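Local coordinates for protein L-Ala-D/L-Glu epimerase, a muconate lactonizing enzyme (Klebsiella pneumoniae subsp. pneumoniae MGH 78578, PDB 3FCP) that belongs to the enolase superfamily, pairing an N-terminal domain with a TIM-barrel-like domain that holds a magnesium ion, at residues D365-H368 / F369-Q373; A270-K274 / I275-G279. All blocks are in the same frame, centred on the assembly; numbering follows the deposited sequence.

In the fold
Along the chain, contact 2 (270-279) comes first and contact 1 (365-373) closes the model. Their centres are 28 Å apart, and their nearest atoms stay about 16 Å from each other, so they do not touch. Contact 2 is buried, its centre about 6 Å from the centre of the chain in space. It joins barrel strand 270-273 to the short helix 275-278, beside the magnesium site. Contact 1 lies at the surface, on helix 364-370 and the tail that follows it. That tail runs back along strand 7-17 of the N-terminal domain. One contact thus belongs to the barrel at its metal site, while the other ties the C-terminal end of the chain to the N-terminal domain.

Contact 1 of 2, residues D365-H368 / F369-Q373; sequences DKLH and FYTRQ
Tyr370 lays its ring obliquely by the carbonyl of Lys366, with CD2 of Tyr370 3.4 Å from O of Lys366. One face of the tyrosine ring takes the edge of its neighbour: Phe369 CD2 sits over the ring centre, 3.5 Å above the plane. Tyr370 CZ in turn lies in the plane of the Phe369 ring, at its edge. The two side chains leave the helix differently. Phe369 has CG anti to its backbone N (chi1 -175°), whereas CG of Tyr370 lies beside its own. The tyrosine hydroxyl is hydrogen-bonded to Asp336.

The last turn of helix 364-370 is held by main-chain bonds. Phe369 N gives to Asp365 O at 3.0 Å, and Tyr370 N to Lys366 O at 2.9 Å. Thr371 N reaches His368 O by a weak bond of 3.4 Å.

Thr371 leaves the helical path and adds a side-chain bond. Its OG1 is turned to lie beside its own backbone N, and it donates to Leu367 O at 2.6 Å. The hydroxyl comes from above the carbonyl plane, with a C=O...OG1 angle of 130°.

Beyond the turn, Arg372 forms salt bridges with Asp16 and Glu66. Leu367 packs on Trp13 and Val15 of strand 7-17. Partial negative charge probably gathers on the carbonyl oxygens at a helix C-terminus, and the short bond from Thr371 OG1 would offset some of it at Leu367 O. The chemistry is that of a helix C-terminus where a side-chain donor adds to a main-chain bond that has become weak at Thr371 N.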
# COMPACT_ATOMS: atom_id res chain seq x y z
N ASP A 365 13.23 -58.32 9.43
CA ASP A 365 14.42 -58.88 8.82
C ASP A 365 15.08 -57.84 7.92
O ASP A 365 16.29 -57.65 7.97
CB ASP A 365 14.09 -60.14 8.03
CG ASP A 365 13.71 -61.31 8.92
OD1 ASP A 365 14.33 -61.45 10.00
OD2 ASP A 365 12.80 -62.08 8.55
N LYS A 366 14.29 -57.15 7.11
CA LYS A 366 14.83 -56.12 6.23
C LYS A 366 15.29 -54.92 7.05
O LYS A 366 16.34 -54.34 6.78
CB LYS A 366 13.77 -55.69 5.21
CG LYS A 366 13.60 -56.67 4.05
CD LYS A 366 12.68 -56.09 3.00
CE LYS A 366 12.67 -56.93 1.74
NZ LYS A 366 12.26 -58.33 2.03
N LEU A 367 14.50 -54.54 8.05
CA LEU A 367 14.86 -53.40 8.89
C LEU A 367 16.28 -53.56 9.41
O LEU A 367 17.11 -52.67 9.25
CB LEU A 367 13.90 -53.28 10.07
CG LEU A 367 14.25 -52.15 11.06
CD1 LEU A 367 14.19 -50.80 10.35
CD2 LEU A 367 13.27 -52.19 12.23
N HIS A 368 16.54 -54.71 10.02
CA HIS A 368 17.86 -54.98 10.57
C HIS A 368 18.93 -55.09 9.49
O HIS A 368 20.04 -54.61 9.66
CB HIS A 368 17.81 -56.26 11.42
CG HIS A 368 16.85 -56.18 12.57
ND1 HIS A 368 16.86 -55.15 13.48
CD2 HIS A 368 15.84 -57.01 12.95
CE1 HIS A 368 15.90 -55.34 14.37
NE2 HIS A 368 15.27 -56.46 14.07
N PHE A 369 18.58 -55.71 8.37
CA PHE A 369 19.53 -55.86 7.28
C PHE A 369 20.02 -54.51 6.76
O PHE A 369 21.21 -54.31 6.56
CB PHE A 369 18.90 -56.65 6.13
CG PHE A 369 19.86 -56.95 5.01
CD1 PHE A 369 20.86 -57.91 5.16
CD2 PHE A 369 19.77 -56.27 3.79
CE1 PHE A 369 21.75 -58.20 4.13
CE2 PHE A 369 20.66 -56.54 2.75
CZ PHE A 369 21.66 -57.51 2.92
N TYR A 370 19.09 -53.58 6.56
CA TYR A 370 19.44 -52.26 6.03
C TYR A 370 19.80 -51.19 7.06
O TYR A 370 20.18 -50.07 6.69
CB TYR A 370 18.31 -51.74 5.13
CG TYR A 370 18.12 -52.57 3.88
CD1 TYR A 370 19.13 -52.67 2.93
CD2 TYR A 370 16.93 -53.27 3.66
CE1 TYR A 370 18.97 -53.45 1.78
CE2 TYR A 370 16.76 -54.05 2.51
CZ TYR A 370 17.78 -54.13 1.58
OH TYR A 370 17.62 -54.89 0.44
N THR A 371 19.71 -51.51 8.35
CA THR A 371 20.06 -50.53 9.37
C THR A 371 21.52 -50.16 9.22
O THR A 371 22.38 -51.03 9.05
CB THR A 371 19.84 -51.08 10.80
OG1 THR A 371 18.44 -51.31 11.01
CG2 THR A 371 20.34 -50.09 11.84
N ARG A 372 21.81 -48.86 9.26
CA ARG A 372 23.18 -48.38 9.13
C ARG A 372 24.09 -48.97 10.20
O ARG A 372 25.18 -49.46 9.90
CB ARG A 372 23.21 -46.85 9.21
CG ARG A 372 24.59 -46.25 9.02
CD ARG A 372 24.53 -44.73 8.96
NE ARG A 372 23.76 -44.27 7.81
CZ ARG A 372 23.60 -42.99 7.49
NH1 ARG A 372 24.15 -42.04 8.25
NH2 ARG A 372 22.89 -42.65 6.42
N GLN A 373 23.64 -48.92 11.45
CA GLN A 373 24.41 -49.45 12.57
C GLN A 373 23.53 -49.68 13.80
O GLN A 373 23.45 -50.84 14.26
CB GLN A 373 25.55 -48.51 12.93
CG GLN A 373 26.24 -48.86 14.24
CD GLN A 373 27.27 -47.83 14.66
OE1 GLN A 373 28.35 -47.75 14.07
NE2 GLN A 373 26.95 -47.04 15.67

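Contact 2 of 2, residues A270-K274 / I275-G279; sequences AYALK and IAKAG
Lys274 and Lys277 both carry CG beside the backbone N, but beyond it they differ: Lys274 runs on extended, while Lys277 bends at chi3 (-60°). The bend carries CE of Lys277 across the side chain of Lys274, three residues earlier. CE of Lys277 is 3.6 Å from CB of Lys274 and 3.7 Å from its CD, so the two aliphatic chains cross at a slant. Past the crossing, NZ of Lys277 donates to O of Ala272 at 2.8 Å, almost in line with the carbonyl (161° at O). The same NZ forms a salt bridge with Asp250 and a hydrogen bond with Val253 O.

NZ of Lys274 is hydrogen-bonded to the other oxygen of Asp250. NZ of Lys274 and NZ of Lys277 lie 5.5 Å apart and share the carboxylate of Asp250. Asp250 binds the magnesium ion together with Asn201 and Glu251, which makes both lysines part of the surroundings of the metal.

Lys274 is also the N-cap of helix 275-278. Its O takes weak bonds from Lys277 N at 3.2 Å and Ala278 N at 3.3 Å. The short helix closes with Gly279 N bonded to Ile275 O at 2.8 Å. Gly279 has positive phi and leaves the helical path.

Strand 270-273 runs parallel between strands 246-249 and 297-300 of the barrel. Ile275 packs on helix 307-317, and Ala278 touches Val284 of helix 283-294.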
# COMPACT_ATOMS: atom_id res chain seq x y z
N ALA A 270 -0.22 -22.36 -6.08
CA ALA A 270 -0.44 -23.53 -5.24
C ALA A 270 0.70 -23.79 -4.27
O ALA A 270 1.80 -23.25 -4.42
CB ALA A 270 -0.65 -24.77 -6.13
N TYR A 271 0.42 -24.61 -3.26
CA TYR A 271 1.41 -24.99 -2.26
C TYR A 271 1.74 -26.48 -2.35
O TYR A 271 0.85 -27.33 -2.51
CB TYR A 271 0.91 -24.72 -0.83
CG TYR A 271 0.80 -23.27 -0.41
CD1 TYR A 271 1.43 -22.25 -1.12
CD2 TYR A 271 0.11 -22.93 0.76
CE1 TYR A 271 1.38 -20.93 -0.69
CE2 TYR A 271 0.05 -21.61 1.20
CZ TYR A 271 0.69 -20.61 0.47
OH TYR A 271 0.63 -19.31 0.90
N ALA A 272 3.02 -26.80 -2.23
CA ALA A 272 3.47 -28.19 -2.24
C ALA A 272 3.42 -28.67 -0.80
O ALA A 272 4.36 -28.45 -0.04
CB ALA A 272 4.90 -28.29 -2.78
N LEU A 273 2.32 -29.31 -0.42
CA LEU A 273 2.18 -29.83 0.94
C LEU A 273 3.13 -31.02 1.13
O LEU A 273 3.25 -31.87 0.25
CB LEU A 273 0.75 -30.30 1.20
CG LEU A 273 -0.41 -29.34 0.93
CD1 LEU A 273 -1.74 -30.07 1.12
CD2 LEU A 273 -0.32 -28.15 1.86
N LYS A 274 3.82 -31.06 2.27
CA LYS A 274 4.72 -32.17 2.59
C LYS A 274 4.63 -32.41 4.09
O LYS A 274 4.80 -31.48 4.87
CB LYS A 274 6.16 -31.85 2.18
CG LYS A 274 6.37 -31.71 0.67
CD LYS A 274 7.83 -31.54 0.31
CE LYS A 274 8.01 -31.40 -1.21
NZ LYS A 274 9.44 -31.28 -1.58
N ILE A 275 4.39 -33.66 4.50
CA ILE A 275 4.27 -33.91 5.93
C ILE A 275 5.56 -33.59 6.68
O ILE A 275 5.51 -33.11 7.81
CB ILE A 275 3.82 -35.38 6.23
CG1 ILE A 275 4.88 -36.39 5.80
CG2 ILE A 275 2.50 -35.67 5.51
CD1 ILE A 275 4.51 -37.84 6.18
N ALA A 276 6.71 -33.82 6.03
CA ALA A 276 8.01 -33.55 6.65
C ALA A 276 8.22 -32.07 6.98
O ALA A 276 8.83 -31.74 8.00
CB ALA A 276 9.15 -34.04 5.74
N LYS A 277 7.74 -31.19 6.11
CA LYS A 277 7.88 -29.75 6.32
C LYS A 277 6.96 -29.21 7.41
O LYS A 277 7.32 -28.26 8.11
CB LYS A 277 7.59 -28.98 5.01
CG LYS A 277 8.61 -29.18 3.88
CD LYS A 277 8.39 -28.21 2.71
CE LYS A 277 7.01 -28.35 2.08
NZ LYS A 277 6.74 -27.31 1.03
N ALA A 278 5.78 -29.81 7.55
CA ALA A 278 4.80 -29.35 8.52
C ALA A 278 4.83 -30.03 9.89
O ALA A 278 4.36 -29.46 10.87
CB ALA A 278 3.41 -29.47 7.93
N GLY A 279 5.38 -31.24 9.94
CA GLY A 279 5.41 -31.96 11.21
C GLY A 279 4.49 -33.17 11.27
O GLY A 279 4.14 -33.63 12.36